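Local coordinates for replicative DNA helicase (Helicobacter pylori, PDB 3GXV) that unwinds duplex DNA at the replication fork as an ATP-driven hexameric helicase, its N-terminal domain interacting with primase and probably supporting ring assembly, at the interface of chains A and B. Numbering follows the deposited sequence. Chains: chain A/B, Replicative DNA helicase.

The interface of chains A and B. Residues chain A 4, 7-8, 11, 41; chain B 63-66, 69.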
loop_
_atom_site.group_PDB
_atom_site.type_symbol
_atom_site.label_atom_id
_atom_site.label_comp_id
_atom_site.label_asym_id
_atom_site.label_seq_id
_atom_site.Cartn_x
_atom_site.Cartn_y
_atom_site.Cartn_z
ATOM N N LEU A 4 4.070 -11.275 3.660
ATOM C CA LEU A 4 2.858 -11.542 2.878
ATOM C C LEU A 4 1.715 -12.168 3.685
ATOM O O LEU A 4 0.561 -11.755 3.551
ATOM C CB LEU A 4 3.196 -12.455 1.693
ATOM C CG LEU A 4 2.008 -13.001 0.901
ATOM C CD1 LEU A 4 1.209 -11.849 0.304
ATOM C CD2 LEU A 4 2.515 -13.936 -0.196
ATOM N N LEU A 7 0.003 -9.581 5.949
ATOM C CA LEU A 7 -0.893 -8.656 5.280
ATOM C C LEU A 7 -2.185 -9.369 4.940
ATOM O O LEU A 7 -3.272 -8.778 5.006
ATOM C CB LEU A 7 -0.229 -8.118 4.014
ATOM C CG LEU A 7 1.153 -7.485 4.227
ATOM C CD1 LEU A 7 1.727 -7.013 2.892
ATOM C CD2 LEU A 7 1.027 -6.327 5.190
ATOM N N GLN A 8 -2.046 -10.644 4.581
ATOM C CA GLN A 8 -3.177 -11.498 4.231
ATOM C C GLN A 8 -3.985 -11.790 5.482
ATOM O O GLN A 8 -5.186 -11.990 5.406
ATOM C CB GLN A 8 -2.702 -12.833 3.637
ATOM C CG GLN A 8 -1.955 -12.716 2.331
ATOM C CD GLN A 8 -1.508 -14.063 1.801
ATOM O OE1 GLN A 8 -0.988 -14.886 2.546
ATOM N NE2 GLN A 8 -1.701 -14.292 0.507
ATOM N N GLN A 11 -6.065 -8.651 6.501
ATOM C CA GLN A 11 -7.238 -8.568 5.642
ATOM C C GLN A 11 -8.326 -9.523 6.117
ATOM O O GLN A 11 -9.507 -9.178 6.156
ATOM C CB GLN A 11 -6.870 -8.907 4.201
ATOM C CG GLN A 11 -7.487 -7.955 3.200
ATOM C CD GLN A 11 -7.401 -8.464 1.787
ATOM O OE1 GLN A 11 -6.346 -8.927 1.343
ATOM N NE2 GLN A 11 -8.507 -8.375 1.061
ATOM N N TYR A 41 -7.079 -1.503 6.835
ATOM C CA TYR A 41 -6.068 -1.832 5.840
ATOM C C TYR A 41 -6.644 -1.926 4.427
ATOM O O TYR A 41 -6.162 -1.262 3.497
ATOM C CB TYR A 41 -5.431 -3.164 6.243
ATOM C CG TYR A 41 -4.520 -3.795 5.218
ATOM C CD1 TYR A 41 -3.445 -3.089 4.667
ATOM C CD2 TYR A 41 -4.711 -5.124 4.824
ATOM C CE1 TYR A 41 -2.582 -3.697 3.760
ATOM C CE2 TYR A 41 -3.853 -5.740 3.923
ATOM C CZ TYR A 41 -2.798 -5.020 3.395
ATOM O OH TYR A 41 -1.962 -5.645 2.518
ATOM N N ASP B 63 1.342 -3.413 -2.032
ATOM C CA ASP B 63 2.204 -4.237 -1.200
ATOM C C ASP B 63 2.265 -5.664 -1.725
ATOM O O ASP B 63 1.641 -5.990 -2.736
ATOM C CB ASP B 63 1.720 -4.215 0.262
ATOM C CG ASP B 63 0.262 -4.651 0.420
ATOM O OD1 ASP B 63 -0.107 -5.704 -0.133
ATOM O OD2 ASP B 63 -0.507 -3.949 1.119
ATOM N N GLU B 64 3.038 -6.499 -1.047
ATOM C CA GLU B 64 3.189 -7.889 -1.440
ATOM C C GLU B 64 1.829 -8.575 -1.592
ATOM O O GLU B 64 1.578 -9.256 -2.596
ATOM C CB GLU B 64 4.037 -8.628 -0.407
ATOM C CG GLU B 64 5.289 -9.255 -0.998
ATOM C CD GLU B 64 6.167 -9.917 0.041
ATOM O OE1 GLU B 64 6.552 -9.239 1.014
ATOM O OE2 GLU B 64 6.477 -11.113 -0.119
ATOM N N ASN B 65 0.957 -8.387 -0.600
ATOM C CA ASN B 65 -0.383 -8.986 -0.614
ATOM C C ASN B 65 -1.189 -8.612 -1.849
ATOM O O ASN B 65 -1.503 -9.464 -2.665
ATOM C CB ASN B 65 -1.162 -8.596 0.657
ATOM C CG ASN B 65 -2.657 -8.908 0.562
ATOM O OD1 ASN B 65 -3.060 -9.886 -0.058
ATOM N ND2 ASN B 65 -3.480 -8.078 1.199
ATOM N N PHE B 66 -1.514 -7.339 -2.002
ATOM C CA PHE B 66 -2.315 -6.923 -3.140
ATOM C C PHE B 66 -1.690 -7.053 -4.522
ATOM O O PHE B 66 -2.408 -7.205 -5.514
ATOM C CB PHE B 66 -2.798 -5.509 -2.898
ATOM C CG PHE B 66 -3.704 -5.398 -1.706
ATOM C CD1 PHE B 66 -4.976 -5.955 -1.736
ATOM C CD2 PHE B 66 -3.266 -4.783 -0.537
ATOM C CE1 PHE B 66 -5.798 -5.904 -0.628
ATOM C CE2 PHE B 66 -4.082 -4.727 0.577
ATOM C CZ PHE B 66 -5.352 -5.290 0.534
ATOM N N GLN B 69 -2.515 -10.406 -5.388
ATOM C CA GLN B 69 -3.951 -10.588 -5.531
ATOM C C GLN B 69 -4.421 -9.979 -6.850
ATOM O O GLN B 69 -5.289 -10.528 -7.514
ATOM C CB GLN B 69 -4.706 -9.924 -4.371
ATOM C CG GLN B 69 -4.795 -10.757 -3.102
ATOM C CD GLN B 69 -5.814 -10.201 -2.114
ATOM O OE1 GLN B 69 -6.973 -9.981 -2.465
ATOM N NE2 GLN B 69 -5.390 -9.980 -0.875
HETATM O O HOH W 1 -2.255 -12.599 -1.408
#
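B:Asn65 turns its CG anti to the backbone N (chi1 167°), which carries its amide from short helix 64-69 across to A:Gln11 and A:Tyr41, while B:Asp63 holds its CG between its own N and carbonyl carbon (chi1 56°), bringing the carboxylate to the tyrosine hydroxyl. The patch joins two copies of the all-helical DnaB-like N-terminal domain, helix 3-23 and the loop residue A:Tyr41 of chain A meeting short helix 64-69 of chain B and the residue just before it. Whether this pairing occurs in the working hexamer the structure alone does not show.

B:Asn65 ND2 bridges two acceptors, both close to its amide plane and both bonds nearly straight. It lies 3.0 Å from A:Gln11 OE1. The second bond, from B:Asn65 ND2 to A:Tyr41 OH, measures 3.2 Å. A:Gln11 OE1 is gripped twice, for B:Gln69 NE2 also donates to it, in the carbonyl plane on a lone pair; these two amides meet tip to tip and almost coplanar, whereas B:Asn65 comes in tilted 32° from that plane. B:Gln69 NE2 in turn donates to B:Asn65 OD1, which, with the two bonds from ND2, helps to fix the rotation of the asparagine amide.

The hydroxyl OH of A:Tyr41 donates to B:Asp63 OD2 at 2.6 Å, approaching from above the carboxylate plane. The other carboxylate oxygen, OD1, caps the helix by accepting from B:Phe66 N at 2.9 Å. The ring of B:Phe66 lies under B:Asn65 ND2, which sits over its centre, with A:Tyr41 CE1 at its edge, in plane; how closely the two rings pack is doubtful.

On the apolar flank A:Leu7 CB packs on B:Asn65 CB at 3.5 Å, and A:Leu4 CD1 rests on B:Asn65 CA at 3.4 Å. Water 1 links A:Gln8 NE2 to B:Asn65 OD1.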